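Sarcoplasmic calcium-binding proteins II, V, VI, and VII (Branchiostoma lanceolatum, PDB 2SAS) binds calcium ions through EF-hand sites and seems to be more abundant in fast-contracting muscle, although its precise role there is not established. Local coordinates at residues E32-R37 against Q104-F109; A69-D74 against W79-A84; P108-G113 against N159-L164; N146-G151 against G177-G182. All coordinates share one frame; numbering follows the deposited sequence.

Interaction 1 of 4, residues E32-R37 against Q104-F109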
# COMPACT_ATOMS: atom_id res chain seq x y z
N GLU A 32 2.94 -15.83 -14.99
CA GLU A 32 4.30 -16.04 -15.50
C GLU A 32 5.25 -15.19 -14.63
O GLU A 32 6.40 -15.56 -14.34
CB GLU A 32 4.49 -15.69 -16.96
CG GLU A 32 3.76 -16.48 -18.09
CD GLU A 32 3.71 -15.77 -19.43
OE1 GLU A 32 3.43 -14.58 -19.55
OE2 GLU A 32 3.99 -16.47 -20.43
N ASP A 33 4.78 -14.05 -14.16
CA ASP A 33 5.52 -13.11 -13.31
C ASP A 33 5.75 -13.69 -11.91
O ASP A 33 6.66 -13.32 -11.14
CB ASP A 33 4.78 -11.78 -13.16
CG ASP A 33 4.95 -10.76 -14.24
OD1 ASP A 33 5.23 -11.19 -15.39
OD2 ASP A 33 4.74 -9.54 -14.01
N MET A 34 4.88 -14.60 -11.52
CA MET A 34 5.05 -15.24 -10.19
C MET A 34 6.27 -16.17 -10.30
O MET A 34 7.12 -16.25 -9.39
CB MET A 34 3.75 -15.89 -9.88
CG MET A 34 2.74 -14.82 -9.52
SD MET A 34 1.23 -15.76 -9.09
CE MET A 34 -0.02 -14.53 -9.50
N MET A 35 6.32 -16.87 -11.42
CA MET A 35 7.33 -17.83 -11.82
C MET A 35 8.66 -17.14 -11.98
O MET A 35 9.69 -17.61 -11.47
CB MET A 35 6.95 -18.57 -13.11
CG MET A 35 6.07 -19.73 -12.82
SD MET A 35 6.89 -20.89 -11.67
CE MET A 35 8.32 -21.30 -12.73
N THR A 36 8.64 -16.03 -12.68
CA THR A 36 9.84 -15.20 -12.81
C THR A 36 10.32 -14.83 -11.40
O THR A 36 11.51 -14.86 -11.18
CB THR A 36 9.64 -13.87 -13.62
OG1 THR A 36 9.23 -14.30 -14.92
CG2 THR A 36 10.92 -13.00 -13.63
N ARG A 37 9.45 -14.45 -10.53
CA ARG A 37 9.80 -14.03 -9.13
C ARG A 37 10.52 -15.22 -8.46
O ARG A 37 11.64 -15.04 -7.95
CB ARG A 37 8.58 -13.72 -8.33
CG ARG A 37 8.31 -12.39 -7.69
CD ARG A 37 6.85 -12.05 -7.94
NE ARG A 37 6.26 -11.13 -7.04
CZ ARG A 37 6.47 -9.84 -6.81
NH1 ARG A 37 7.46 -9.16 -7.39
NH2 ARG A 37 5.69 -9.18 -5.93
N GLN A 104 -7.05 -22.35 -2.76
CA GLN A 104 -6.34 -23.50 -2.17
C GLN A 104 -4.92 -23.55 -2.73
O GLN A 104 -4.07 -24.24 -2.16
CB GLN A 104 -7.08 -24.81 -2.43
CG GLN A 104 -8.59 -24.79 -2.18
CD GLN A 104 -8.94 -24.34 -0.77
OE1 GLN A 104 -8.18 -24.59 0.17
NE2 GLN A 104 -10.09 -23.68 -0.62
N ASN A 105 -4.64 -22.86 -3.83
CA ASN A 105 -3.26 -22.85 -4.33
C ASN A 105 -2.60 -21.50 -4.00
O ASN A 105 -1.36 -21.43 -3.92
CB ASN A 105 -3.07 -23.18 -5.81
CG ASN A 105 -1.57 -23.31 -6.13
OD1 ASN A 105 -1.03 -24.40 -5.90
ND2 ASN A 105 -0.92 -22.28 -6.68
N ARG A 106 -3.43 -20.48 -3.89
CA ARG A 106 -2.94 -19.11 -3.58
C ARG A 106 -2.47 -19.12 -2.12
O ARG A 106 -1.34 -18.61 -1.91
CB ARG A 106 -3.92 -18.04 -3.94
CG ARG A 106 -3.68 -16.55 -3.78
CD ARG A 106 -3.03 -15.93 -4.99
NE ARG A 106 -2.29 -17.00 -5.65
CZ ARG A 106 -1.07 -16.87 -6.18
NH1 ARG A 106 -0.54 -15.66 -6.29
NH2 ARG A 106 -0.42 -17.93 -6.65
N ILE A 107 -3.24 -19.68 -1.20
CA ILE A 107 -2.88 -19.76 0.22
C ILE A 107 -1.49 -20.33 0.48
O ILE A 107 -0.68 -19.57 1.05
CB ILE A 107 -3.98 -20.33 1.14
CG1 ILE A 107 -5.17 -19.33 1.27
CG2 ILE A 107 -3.49 -20.76 2.55
CD1 ILE A 107 -6.53 -20.17 1.39
N PRO A 108 -1.16 -21.54 0.09
CA PRO A 108 0.18 -22.14 0.32
C PRO A 108 1.30 -21.42 -0.36
O PRO A 108 2.43 -21.27 0.18
CB PRO A 108 0.05 -23.57 -0.21
CG PRO A 108 -1.04 -23.48 -1.24
CD PRO A 108 -2.07 -22.53 -0.57
N PHE A 109 0.98 -20.94 -1.55
CA PHE A 109 1.98 -20.18 -2.37
C PHE A 109 2.37 -18.92 -1.62
O PHE A 109 3.58 -18.54 -1.47
CB PHE A 109 1.46 -20.03 -3.80
CG PHE A 109 2.33 -19.24 -4.71
CD1 PHE A 109 2.21 -17.85 -4.78
CD2 PHE A 109 3.34 -19.91 -5.42
CE1 PHE A 109 3.10 -17.13 -5.60
CE2 PHE A 109 4.21 -19.21 -6.24
CZ PHE A 109 4.07 -17.82 -6.32

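Interaction 2 of 4, residues A69-D74 against W79-A84. With CA (calcium ion), chain C.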
# COMPACT_ATOMS: atom_id res chain seq x y z
N ALA A 69 -14.42 -16.62 -13.00
CA ALA A 69 -14.59 -15.16 -12.99
C ALA A 69 -14.62 -14.56 -14.36
O ALA A 69 -15.15 -13.45 -14.44
CB ALA A 69 -13.48 -14.52 -12.11
N ASP A 70 -14.09 -15.26 -15.35
CA ASP A 70 -14.11 -14.66 -16.70
C ASP A 70 -15.50 -14.90 -17.35
O ASP A 70 -15.68 -15.85 -18.13
CB ASP A 70 -13.00 -15.21 -17.54
CG ASP A 70 -12.75 -14.41 -18.81
OD1 ASP A 70 -12.99 -13.17 -18.86
OD2 ASP A 70 -12.25 -15.12 -19.68
N ILE A 71 -16.38 -13.97 -17.05
CA ILE A 71 -17.74 -14.05 -17.57
C ILE A 71 -17.86 -13.95 -19.08
O ILE A 71 -18.64 -14.79 -19.60
CB ILE A 71 -18.68 -13.08 -16.78
CG1 ILE A 71 -18.71 -13.48 -15.27
CG2 ILE A 71 -20.10 -13.12 -17.40
CD1 ILE A 71 -19.07 -14.99 -15.01
N ASN A 72 -17.18 -13.07 -19.78
CA ASN A 72 -17.24 -12.92 -21.23
C ASN A 72 -16.17 -13.68 -22.01
O ASN A 72 -15.88 -13.25 -23.16
CB ASN A 72 -17.12 -11.46 -21.72
CG ASN A 72 -15.73 -10.98 -21.40
OD1 ASN A 72 -15.18 -11.60 -20.49
ND2 ASN A 72 -15.16 -9.95 -21.96
N LYS A 73 -15.57 -14.69 -21.48
CA LYS A 73 -14.57 -15.50 -22.11
C LYS A 73 -13.44 -14.92 -22.91
O LYS A 73 -13.07 -15.60 -23.91
CB LYS A 73 -15.33 -16.52 -23.01
CG LYS A 73 -15.49 -17.85 -22.23
CD LYS A 73 -16.38 -17.60 -21.02
CE LYS A 73 -17.83 -17.76 -21.42
NZ LYS A 73 -18.27 -19.13 -21.01
N ASP A 74 -12.81 -13.85 -22.53
CA ASP A 74 -11.66 -13.23 -23.15
C ASP A 74 -10.34 -13.48 -22.40
O ASP A 74 -9.47 -12.59 -22.51
CB ASP A 74 -11.86 -11.70 -23.31
CG ASP A 74 -11.98 -10.91 -22.05
OD1 ASP A 74 -12.25 -11.50 -20.98
OD2 ASP A 74 -11.81 -9.66 -22.01
N TRP A 79 -11.06 -6.48 -12.70
CA TRP A 79 -11.39 -6.11 -11.31
C TRP A 79 -12.87 -6.37 -11.04
O TRP A 79 -13.22 -7.03 -10.06
CB TRP A 79 -11.11 -4.63 -11.07
CG TRP A 79 -11.79 -4.14 -9.81
CD1 TRP A 79 -12.63 -3.08 -9.72
CD2 TRP A 79 -11.65 -4.69 -8.50
NE1 TRP A 79 -13.01 -2.91 -8.41
CE2 TRP A 79 -12.42 -3.87 -7.64
CE3 TRP A 79 -10.90 -5.73 -7.96
CZ2 TRP A 79 -12.49 -4.06 -6.26
CZ3 TRP A 79 -10.96 -5.93 -6.57
CH2 TRP A 79 -11.75 -5.13 -5.75
N GLU A 80 -13.71 -5.82 -11.91
CA GLU A 80 -15.16 -6.02 -11.86
C GLU A 80 -15.53 -7.49 -11.86
O GLU A 80 -16.36 -7.92 -11.02
CB GLU A 80 -15.87 -5.33 -13.04
CG GLU A 80 -15.45 -3.84 -13.20
CD GLU A 80 -14.13 -3.68 -13.91
OE1 GLU A 80 -13.65 -4.56 -14.62
OE2 GLU A 80 -13.56 -2.59 -13.71
N GLU A 81 -14.97 -8.33 -12.72
CA GLU A 81 -15.33 -9.75 -12.67
C GLU A 81 -14.79 -10.41 -11.40
O GLU A 81 -15.47 -11.28 -10.82
CB GLU A 81 -14.92 -10.58 -13.87
CG GLU A 81 -15.06 -9.83 -15.21
CD GLU A 81 -14.47 -10.58 -16.36
OE1 GLU A 81 -13.29 -10.49 -16.68
OE2 GLU A 81 -15.29 -11.32 -16.89
N TYR A 82 -13.62 -9.98 -10.96
CA TYR A 82 -13.00 -10.46 -9.73
C TYR A 82 -13.86 -10.02 -8.53
O TYR A 82 -13.99 -10.83 -7.56
CB TYR A 82 -11.53 -10.00 -9.59
CG TYR A 82 -10.73 -10.52 -8.43
CD1 TYR A 82 -10.19 -11.81 -8.36
CD2 TYR A 82 -10.58 -9.73 -7.30
CE1 TYR A 82 -9.50 -12.27 -7.22
CE2 TYR A 82 -9.88 -10.13 -6.19
CZ TYR A 82 -9.32 -11.42 -6.14
OH TYR A 82 -8.61 -11.80 -5.00
N LEU A 83 -14.42 -8.83 -8.61
CA LEU A 83 -15.31 -8.33 -7.49
C LEU A 83 -16.53 -9.25 -7.46
O LEU A 83 -16.88 -9.88 -6.45
CB LEU A 83 -15.61 -6.88 -7.74
CG LEU A 83 -15.63 -5.87 -6.62
CD1 LEU A 83 -16.46 -4.64 -7.00
CD2 LEU A 83 -16.18 -6.43 -5.29
N ALA A 84 -17.17 -9.37 -8.61
CA ALA A 84 -18.33 -10.25 -8.83
C ALA A 84 -18.10 -11.62 -8.29
O ALA A 84 -18.99 -12.17 -7.63
CB ALA A 84 -18.67 -10.31 -10.32
CA CA C . -12.93 -11.23 -18.86
O HOH W 1 -12.71 -8.98 -19.21

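Interaction 3 of 4, residues P108-G113 against N159-L164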
# COMPACT_ATOMS: atom_id res chain seq x y z
N PRO A 108 -1.16 -21.54 0.09
CA PRO A 108 0.18 -22.14 0.32
C PRO A 108 1.30 -21.42 -0.36
O PRO A 108 2.43 -21.27 0.18
CB PRO A 108 0.05 -23.57 -0.21
CG PRO A 108 -1.04 -23.48 -1.24
CD PRO A 108 -2.07 -22.53 -0.57
N PHE A 109 0.98 -20.94 -1.55
CA PHE A 109 1.98 -20.18 -2.37
C PHE A 109 2.37 -18.92 -1.62
O PHE A 109 3.58 -18.54 -1.47
CB PHE A 109 1.46 -20.03 -3.80
CG PHE A 109 2.33 -19.24 -4.71
CD1 PHE A 109 2.21 -17.85 -4.78
CD2 PHE A 109 3.34 -19.91 -5.42
CE1 PHE A 109 3.10 -17.13 -5.60
CE2 PHE A 109 4.21 -19.21 -6.24
CZ PHE A 109 4.07 -17.82 -6.32
N LEU A 110 1.39 -18.18 -1.15
CA LEU A 110 1.63 -16.97 -0.36
C LEU A 110 2.33 -17.33 0.95
O LEU A 110 3.29 -16.65 1.32
CB LEU A 110 0.29 -16.32 -0.04
CG LEU A 110 -0.11 -15.09 -0.84
CD1 LEU A 110 0.70 -15.02 -2.12
CD2 LEU A 110 -1.61 -15.20 -1.05
N PHE A 111 1.88 -18.38 1.62
CA PHE A 111 2.55 -18.73 2.89
C PHE A 111 4.03 -19.06 2.71
O PHE A 111 4.82 -18.54 3.50
CB PHE A 111 1.87 -19.82 3.66
CG PHE A 111 2.54 -20.17 4.97
CD1 PHE A 111 2.33 -19.34 6.07
CD2 PHE A 111 3.27 -21.36 5.10
CE1 PHE A 111 2.90 -19.66 7.30
CE2 PHE A 111 3.79 -21.71 6.34
CZ PHE A 111 3.64 -20.85 7.44
N LYS A 112 4.37 -19.91 1.76
CA LYS A 112 5.75 -20.34 1.50
C LYS A 112 6.65 -19.23 1.02
O LYS A 112 7.88 -19.35 1.09
CB LYS A 112 5.82 -21.44 0.45
CG LYS A 112 5.47 -22.84 0.94
CD LYS A 112 4.86 -23.68 -0.19
CE LYS A 112 4.15 -24.89 0.38
NZ LYS A 112 3.86 -25.92 -0.65
N GLY A 113 6.08 -18.14 0.54
CA GLY A 113 6.92 -17.02 0.09
C GLY A 113 7.23 -16.13 1.28
O GLY A 113 8.09 -15.24 1.21
N ASN A 159 -1.79 -23.33 9.16
CA ASN A 159 -3.19 -23.30 9.61
C ASN A 159 -3.55 -21.94 10.19
O ASN A 159 -4.77 -21.71 10.26
CB ASN A 159 -3.60 -24.41 10.57
CG ASN A 159 -3.19 -25.71 9.91
OD1 ASN A 159 -2.04 -26.12 10.16
ND2 ASN A 159 -4.04 -26.26 9.06
N ARG A 160 -2.57 -21.16 10.58
CA ARG A 160 -2.84 -19.83 11.15
C ARG A 160 -3.08 -18.89 9.95
O ARG A 160 -4.03 -18.13 9.98
CB ARG A 160 -1.70 -19.29 11.99
CG ARG A 160 -2.17 -18.56 13.24
CD ARG A 160 -3.08 -17.46 12.96
NE ARG A 160 -4.07 -17.22 14.04
CZ ARG A 160 -4.24 -15.96 14.46
NH1 ARG A 160 -3.34 -15.10 13.94
NH2 ARG A 160 -5.09 -15.49 15.30
N TYR A 161 -2.23 -19.09 8.97
CA TYR A 161 -2.21 -18.38 7.72
C TYR A 161 -3.61 -18.43 7.05
O TYR A 161 -4.17 -17.36 6.82
CB TYR A 161 -1.11 -18.84 6.71
CG TYR A 161 -1.14 -17.81 5.60
CD1 TYR A 161 -0.57 -16.55 5.79
CD2 TYR A 161 -1.78 -18.07 4.38
CE1 TYR A 161 -0.56 -15.61 4.77
CE2 TYR A 161 -1.80 -17.13 3.36
CZ TYR A 161 -1.21 -15.90 3.56
OH TYR A 161 -1.32 -14.96 2.57
N LYS A 162 -4.03 -19.63 6.78
CA LYS A 162 -5.29 -20.03 6.23
C LYS A 162 -6.45 -19.27 6.91
O LYS A 162 -7.32 -18.79 6.19
CB LYS A 162 -5.61 -21.53 6.44
CG LYS A 162 -4.78 -22.48 5.55
CD LYS A 162 -5.19 -23.93 5.79
CE LYS A 162 -4.38 -24.92 4.96
NZ LYS A 162 -5.08 -26.23 4.90
N GLU A 163 -6.43 -19.17 8.23
CA GLU A 163 -7.47 -18.54 9.03
C GLU A 163 -7.54 -17.05 8.72
O GLU A 163 -8.61 -16.46 8.60
CB GLU A 163 -7.29 -18.69 10.56
CG GLU A 163 -7.16 -20.04 11.23
CD GLU A 163 -6.79 -20.05 12.71
OE1 GLU A 163 -6.78 -19.06 13.44
OE2 GLU A 163 -6.45 -21.19 13.15
N LEU A 164 -6.33 -16.47 8.69
CA LEU A 164 -6.21 -15.03 8.43
C LEU A 164 -6.53 -14.71 6.99
O LEU A 164 -7.24 -13.73 6.70
CB LEU A 164 -4.84 -14.61 8.93
CG LEU A 164 -4.51 -14.89 10.39
CD1 LEU A 164 -3.00 -14.75 10.57
CD2 LEU A 164 -5.24 -13.85 11.24

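Interaction 4 of 4, residues N146-G151 against G177-G182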
# COMPACT_ATOMS: atom_id res chain seq x y z
N ASN A 146 1.98 -9.75 17.33
CA ASN A 146 1.31 -10.25 18.54
C ASN A 146 -0.18 -10.45 18.33
O ASN A 146 -0.79 -11.31 19.00
CB ASN A 146 1.73 -9.42 19.77
CG ASN A 146 3.03 -10.03 20.33
OD1 ASN A 146 3.03 -10.92 21.20
ND2 ASN A 146 4.18 -9.60 19.83
N VAL A 147 -0.81 -9.73 17.40
CA VAL A 147 -2.23 -10.00 17.11
C VAL A 147 -2.27 -11.36 16.41
O VAL A 147 -3.06 -12.26 16.67
CB VAL A 147 -2.85 -8.88 16.27
CG1 VAL A 147 -4.22 -9.31 15.71
CG2 VAL A 147 -2.94 -7.56 16.99
N ILE A 148 -1.31 -11.55 15.47
CA ILE A 148 -1.27 -12.84 14.77
C ILE A 148 -0.98 -14.05 15.66
O ILE A 148 -1.58 -15.15 15.52
CB ILE A 148 -0.22 -12.80 13.61
CG1 ILE A 148 -0.35 -11.48 12.79
CG2 ILE A 148 -0.39 -14.08 12.75
CD1 ILE A 148 0.61 -11.45 11.55
N THR A 149 0.00 -13.93 16.54
CA THR A 149 0.37 -15.06 17.41
C THR A 149 -0.44 -15.04 18.67
O THR A 149 -0.29 -15.93 19.53
CB THR A 149 1.92 -15.05 17.73
OG1 THR A 149 2.09 -13.82 18.53
CG2 THR A 149 2.76 -15.14 16.47
N ASP A 150 -1.32 -14.05 18.73
CA ASP A 150 -2.23 -13.90 19.89
C ASP A 150 -1.52 -13.95 21.23
O ASP A 150 -1.94 -14.69 22.15
CB ASP A 150 -3.38 -14.92 19.79
CG ASP A 150 -4.38 -14.54 20.87
OD1 ASP A 150 -4.44 -13.33 21.14
OD2 ASP A 150 -5.02 -15.40 21.49
N GLY A 151 -0.50 -13.14 21.36
CA GLY A 151 0.32 -13.05 22.58
C GLY A 151 1.20 -14.25 22.80
O GLY A 151 1.62 -14.51 23.96
N GLY A 177 -7.54 -10.77 10.37
CA GLY A 177 -7.18 -10.97 8.92
C GLY A 177 -6.53 -9.68 8.45
O GLY A 177 -5.76 -9.61 7.48
N ASN A 178 -6.74 -8.57 9.13
CA ASN A 178 -6.11 -7.32 8.77
C ASN A 178 -4.57 -7.33 8.85
O ASN A 178 -4.00 -6.42 8.24
CB ASN A 178 -6.60 -6.15 9.57
CG ASN A 178 -8.00 -5.62 9.32
OD1 ASN A 178 -8.20 -4.43 9.58
ND2 ASN A 178 -8.94 -6.42 8.92
N THR A 179 -3.98 -8.20 9.60
CA THR A 179 -2.53 -8.33 9.84
C THR A 179 -1.72 -8.63 8.60
O THR A 179 -0.54 -8.25 8.54
CB THR A 179 -2.21 -9.34 11.01
OG1 THR A 179 -2.66 -10.63 10.58
CG2 THR A 179 -2.98 -8.94 12.29
N LEU A 180 -2.44 -9.19 7.64
CA LEU A 180 -1.84 -9.55 6.35
C LEU A 180 -1.65 -8.31 5.50
O LEU A 180 -0.91 -8.33 4.51
CB LEU A 180 -2.66 -10.69 5.79
CG LEU A 180 -2.78 -11.97 6.63
CD1 LEU A 180 -3.64 -13.00 5.91
CD2 LEU A 180 -1.36 -12.54 6.78
N MET A 181 -2.26 -7.21 5.87
CA MET A 181 -2.12 -5.95 5.11
C MET A 181 -1.13 -5.10 5.94
O MET A 181 -0.83 -3.94 5.69
CB MET A 181 -3.43 -5.24 4.85
CG MET A 181 -4.47 -5.95 4.04
SD MET A 181 -6.04 -4.96 4.03
CE MET A 181 -6.59 -5.03 5.69
N GLY A 182 -0.66 -5.80 6.98
CA GLY A 182 0.32 -5.27 7.91
C GLY A 182 -0.34 -4.35 8.92
O GLY A 182 0.33 -3.48 9.49

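Interaction 1 of 4, residues E32-R37 against Q104-F109
Three first torsions bring Met-34, Arg-106 and Phe-109 together between helix 28-42 and helix 103-114. Met-34 sets CG opposite its carbonyl carbon (chi1 -73°) and runs on extended to SD, pushing the thioether across the interface. Phe-109 swings CG away from its own backbone N (chi1 177°), which carries the ring out toward Met-34. Arg-106 starts off in the same sense, but its chain bends at chi2 and chi3 and delivers the guanidinium from the opposite direction. The evidence for a thioether-guanidinium contact is the 3.3 Å between Met-34 SD and Arg-106 NH1, with Met-34 CE 3.4 Å from Arg-106 NH1. Met-34 CB is 4.1 Å from Phe-109 CZ. Arg-106 finds its polar partners beyond the two helices: NH2 forms a salt bridge with Glu-61 and NH1 a hydrogen bond with the carbonyl of Phe-17, which satisfies a buried charge and probably limits the turning of the group. The closest CA atoms, of Met-34 and Phe-109, stay 9.7 Å apart, so across these two segments the contact is made by side chains. Met-34 SD, 4.9 Å from the Phe-109 ring centroid and oblique to it (41° off the normal), makes a Met-aromatic contact joining the first and third EF-hands.

Interaction 2 of 4, residues A69-D74 against W79-A84
Metal coordination dominates the meeting of Asp-70, Asn-72 and Asp-74 with Glu-81 in the second EF-hand. One calcium ion takes Asp-74 OD1 at 2.2 Å and Glu-81 OE1 at 2.3 Å. Asp-70 OD1 is modelled 1.9 Å from the calcium, an unusually short length on which nothing rests. Asn-72 OD1 is a longer ligand at 2.8 Å, while the carbonyl of Val-76 and a water complete the coordination. That water also donates to Asp-74 OD2. The side chains of Asp-70 and Glu-81 lie side by side, pointing the same way; their carboxylate planes are 74° apart, and OD1 of the one and OE1 of the other bind the metal. In Asn-72, CG sits between the backbone N and the carbonyl carbon (chi1 67°), which folds the amide oxygen back toward the ion.

Hydrogen bonds hold both oxygens of the Glu-81 carboxylate. Ile-71 N donates to Glu-81 OE2 over 2.9 Å, on the syn side but tilted out of the carboxylate plane, with a bent N-H...O angle of 132°. Glu-81 OE1 accepts a further bond from Ser-78 N.

The methyl of Ala-69 makes a van der Waals contact, its CB 4.0 Å from Glu-81 O, where helix 48-69 ends beside helix 79-91.

Three carboxylates thus surround one cation, which probably offsets their repulsion; Glu-81, supplied by the exiting helix, ties that helix to the loop through both oxygens.

Interaction 3 of 4, residues P108-G113 against N159-L164
Tyr-161, Phe-111 and Leu-110 join two helices of the paired third and fourth EF-hands, helix 103-114 and helix 158-170. Tyr-161 loses 91 Å² to the partner segment, about twice the 45 Å² of Phe-111, while Leu-110 gives up 31 Å². The CA atoms of Phe-111 and Tyr-161, 6.8 Å apart, are the nearest CA pair across the two segments.

Tyr-161 directs its side chain at the opposing helix. With CG opposite the backbone N (chi1 -170°), its ring reaches toward helix 103-114 and meets Phe-111 near its base and Leu-110 at its hydroxyl end. Phe-111 slides past it in the reverse sense. The CB of Phe-111 sits over one face of the tyrosine ring, displaced toward the rim, and Phe-111 CD1 comes within 3.5 Å of Tyr-161 CB. Ring centroids lie 5.8 Å apart with planes at 51°, an oblique pairing. Without the tyrosine ring, as with an alanine here, Phe-111 CB and Leu-110 would probably be left facing a gap.

Other side chains thicken this apolar seam: Ile-107 and Met-114 also touch Tyr-161, and Phe-111 reaches Leu-158 and Val-122. Phe-111 therefore links the interhelical packing to the third calcium loop, its side chain about 4 Å from that of Asp-115. At the far end of the tyrosine, Leu-110 CB lies 3.4 Å from Tyr-161 OH.

Interaction 4 of 4, residues N146-G151 against G177-G182
Ile-148 and Val-147 pack against Thr-179 where helix 141-149, the first helix of the fourth EF-hand, meets the 3-10 turn of the C-terminal tail. The CA atoms of Ile-148 and Thr-179 are 6.8 Å apart, close enough for short side chains to bridge the gap.

Van der Waals packing makes up the contact across the two segments. Ile-148 and Thr-179 slide past each other in opposite directions, so that the isoleucine's longer branch lies alongside the threonine: Ile-148 CG1 is 3.3 Å from Thr-179 CB, a tight carbon-carbon approach, and equally close to Thr-179 OG1, while Ile-148 CD1 is 3.6 Å from Thr-179 CB. The methyl of Thr-179 turns to the neighbouring residue, and the side chains of Val-147 and Thr-179 meet aslant. Substituting an alanine for Ile-148 would probably open a gap beside Thr-179 and also remove packing against Leu-164 of helix 158-170.

Hydrogen bonds are made within each segment or to its neighbours in the chain. Thr-179 OG1, placed between its backbone N and carbonyl carbon (chi1 64°), faces Ile-148 but is satisfied by the carbonyl of Ala-176, one turn back in the tail. Helix 141-149 closes with a Schellman motif: Gly-151 N bonds to Asn-146 O at 3.0 Å, a weak bond joins Asp-150 N to Val-147 O, and Asp-150 takes positive phi (50°). In the tail, Met-181 N bonds to Asn-178 O at 3.0 Å.

Thr-179 thus meets helix 141-149, while Leu-180 touches Tyr-161 and Leu-164 of helix 158-170. Val-147 CG1 sits 3.7 Å from Thr-179 CG2.

How the interactions relate
Interactions 1 and 3 share helix 103-114, including Pro-108 and Phe-109, and their centres are 12 Å apart; through that helix the first EF-hand is connected to the third and fourth. Interaction 4 adjoins interaction 3, their centres 12 Å apart and their segments alternating along the chain, with Leu-164 CD1 touching Ile-148 CG2 at 3.5 Å. Interaction 2 stands apart, about 7 Å from interaction 1 at the nearest atoms and 31 Å between centres from interaction 4. It alone contains a calcium site. Relative to other calcium ions, Met-34 of interaction 1 and Phe-111 of interaction 3 have side chains about 9 Å and 7 Å away, respectively, whereas Ile-148 lies about 13 Å from one.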